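Local coordinates for protein proteolytically activated form of PPO4 Tyrosinase (Agaricus bisporus var. bisporus H97, PDB 4OUA) that oxidises monophenols and o-diphenols to reactive o-quinones at a two-copper centre, the first step of melanin synthesis, at residues 56-61 and 175-180. Sequence-based numbering, arbitrary orientation.
With NA (sodium ion), chain E; CU1 (copper (I) ion), chain C.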
loop_
_atom_site.group_PDB
_atom_site.type_symbol
_atom_site.label_atom_id
_atom_site.label_comp_id
_atom_site.label_asym_id
_atom_site.label_seq_id
_atom_site.Cartn_x
_atom_site.Cartn_y
_atom_site.Cartn_z
ATOM N N HIS A 56 5.626 -5.126 7.677
ATOM C CA HIS A 56 6.584 -4.351 6.896
ATOM C C HIS A 56 7.926 -4.217 7.615
ATOM O O HIS A 56 8.950 -4.694 7.128
ATOM C CB HIS A 56 6.010 -2.966 6.585
ATOM C CG HIS A 56 6.731 -2.241 5.491
ATOM N ND1 HIS A 56 7.684 -1.276 5.738
ATOM C CD2 HIS A 56 6.631 -2.334 4.143
ATOM C CE1 HIS A 56 8.142 -0.809 4.591
ATOM N NE2 HIS A 56 7.520 -1.433 3.607
ATOM N N GLY A 57 7.913 -3.572 8.778
ATOM C CA GLY A 57 9.126 -3.373 9.551
ATOM C C GLY A 57 9.015 -3.927 10.957
ATOM O O GLY A 57 8.789 -5.123 11.145
ATOM N N LEU A 58 9.180 -3.057 11.949
ATOM C CA LEU A 58 9.023 -3.451 13.344
ATOM C C LEU A 58 7.565 -3.768 13.661
ATOM O O LEU A 58 6.656 -3.197 13.057
ATOM C CB LEU A 58 9.535 -2.352 14.276
ATOM C CG LEU A 58 11.049 -2.144 14.336
ATOM C CD1 LEU A 58 11.384 -0.896 15.136
ATOM C CD2 LEU A 58 11.726 -3.364 14.938
ATOM N N PRO A 59 7.337 -4.686 14.611
ATOM C CA PRO A 59 8.406 -5.401 15.312
ATOM C C PRO A 59 8.994 -6.524 14.465
ATOM O O PRO A 59 8.382 -6.937 13.482
ATOM C CB PRO A 59 7.694 -5.965 16.543
ATOM C CG PRO A 59 6.296 -6.182 16.077
ATOM C CD PRO A 59 6.003 -5.058 15.116
ATOM N N PHE A 60 10.171 -7.010 14.841
ATOM C CA PHE A 60 10.807 -8.096 14.109
ATOM C C PHE A 60 10.299 -9.450 14.592
ATOM O O PHE A 60 11.039 -10.217 15.206
ATOM C CB PHE A 60 12.326 -8.019 14.249
ATOM C CG PHE A 60 12.925 -6.763 13.679
ATOM C CD1 PHE A 60 12.244 -6.023 12.728
ATOM C CD2 PHE A 60 14.170 -6.325 14.096
ATOM C CE1 PHE A 60 12.793 -4.870 12.203
ATOM C CE2 PHE A 60 14.723 -5.173 13.577
ATOM C CZ PHE A 60 14.034 -4.444 12.629
ATOM N N THR A 61 9.032 -9.736 14.311
ATOM C CA THR A 61 8.413 -10.990 14.730
ATOM C C THR A 61 7.646 -11.640 13.585
ATOM O O THR A 61 7.137 -10.949 12.702
ATOM C CB THR A 61 7.451 -10.777 15.917
ATOM O OG1 THR A 61 6.405 -9.876 15.530
ATOM C CG2 THR A 61 8.194 -10.201 17.115
ATOM N N PRO A 175 7.150 -2.455 22.724
ATOM C CA PRO A 175 8.462 -2.512 23.379
ATOM C C PRO A 175 9.630 -2.580 22.395
ATOM O O PRO A 175 10.779 -2.423 22.806
ATOM C CB PRO A 175 8.381 -3.800 24.209
ATOM C CG PRO A 175 6.926 -4.021 24.428
ATOM C CD PRO A 175 6.261 -3.540 23.175
ATOM N N SER A 176 9.339 -2.812 21.118
ATOM C CA SER A 176 10.386 -2.913 20.108
ATOM C C SER A 176 10.752 -1.542 19.543
ATOM O O SER A 176 11.588 -1.437 18.645
ATOM C CB SER A 176 9.955 -3.854 18.977
ATOM O OG SER A 176 8.784 -3.386 18.328
ATOM N N PHE A 177 10.129 -0.495 20.076
ATOM C CA PHE A 177 10.407 0.870 19.635
ATOM C C PHE A 177 11.381 1.579 20.574
ATOM O O PHE A 177 11.769 2.720 20.327
ATOM C CB PHE A 177 9.113 1.690 19.540
ATOM C CG PHE A 177 8.182 1.256 18.440
ATOM C CD1 PHE A 177 8.398 0.080 17.742
ATOM C CD2 PHE A 177 7.092 2.040 18.096
ATOM C CE1 PHE A 177 7.537 -0.311 16.730
ATOM C CE2 PHE A 177 6.231 1.656 17.086
ATOM C CZ PHE A 177 6.454 0.479 16.402
ATOM N N ASN A 178 11.771 0.895 21.646
ATOM C CA ASN A 178 12.545 1.505 22.728
ATOM C C ASN A 178 13.839 2.195 22.291
ATOM O O ASN A 178 14.089 3.342 22.661
ATOM C CB ASN A 178 12.869 0.449 23.790
ATOM C CG ASN A 178 11.624 -0.089 24.477
ATOM O OD1 ASN A 178 10.506 0.111 24.004
ATOM N ND2 ASN A 178 11.818 -0.780 25.597
ATOM N N GLY A 179 14.655 1.498 21.507
ATOM C CA GLY A 179 15.961 2.008 21.126
ATOM C C GLY A 179 15.945 3.267 20.274
ATOM O O GLY A 179 16.917 4.020 20.265
ATOM N N TYR A 180 14.841 3.498 19.566
ATOM C CA TYR A 180 14.742 4.607 18.619
ATOM C C TYR A 180 14.189 5.868 19.291
ATOM O O TYR A 180 13.048 5.898 19.746
ATOM C CB TYR A 180 13.876 4.207 17.424
ATOM C CG TYR A 180 14.232 2.850 16.865
ATOM C CD1 TYR A 180 15.066 2.728 15.762
ATOM C CD2 TYR A 180 13.743 1.685 17.449
ATOM C CE1 TYR A 180 15.403 1.485 15.254
ATOM C CE2 TYR A 180 14.074 0.437 16.945
ATOM C CZ TYR A 180 14.906 0.345 15.847
ATOM O OH TYR A 180 15.241 -0.885 15.332
HETATM NA NA NA E . 7.541 -7.004 11.528
HETATM CU CU CU1 C . 8.151 -1.903 1.704
HETATM O O HOH W 1 5.982 -8.796 11.373
HETATM O O HOH W 2 8.429 0.491 1.555
HETATM O O HOH W 3 8.886 -8.543 10.763
#
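The rings of Tyr-180 and Phe-177 both meet Leu-58, each obliquely. CD1 of Leu-58 lies 3.5 Å from CE2 of Tyr-180, the two side chains approaching tip to tip, while CB of Leu-58 lies 3.8 Å from CE1 of Phe-177. Within 56-61, CD2 of Leu-58 sits over the centre of the Phe-60 ring, 3.3 Å above its plane; within 175-180, the carbonyl carbon of Phe-177 lies in plane at the edge of the Tyr-180 ring. Phe-271 meets both Phe-177 and Tyr-180 edge-to-face, which places this apolar cluster against a third loop. Phe-177 and Tyr-180 are the ends of a type I beta turn, closed by the hydrogen bond from Tyr-180 N to Phe-177 O (3.3 Å).

Next to Gly-57 in sequence, His-56 supplies a ligand of the tyrosinase di-copper centre: its NE2 is 2.1 Å from copper, which His-81 and His-90 also bind, and its ND1 is hydrogen-bonded to Ala-269 O, which should help fix the ring's rotation. The carbonyls Gly-57 O (2.3 Å) and Pro-59 O (2.1 Å) bind sodium together with Gly-54 O and two waters, bracketing Leu-58.

The leucine leads into a cis peptide bond before Pro-59, whose CB packs 3.3 Å from Ser-176 OG. A chi1 of 61° sets that hydroxyl between its own backbone N and carbonyl carbon, where it meets the proline and is hydrogen-bonded to Asp-174 OD1.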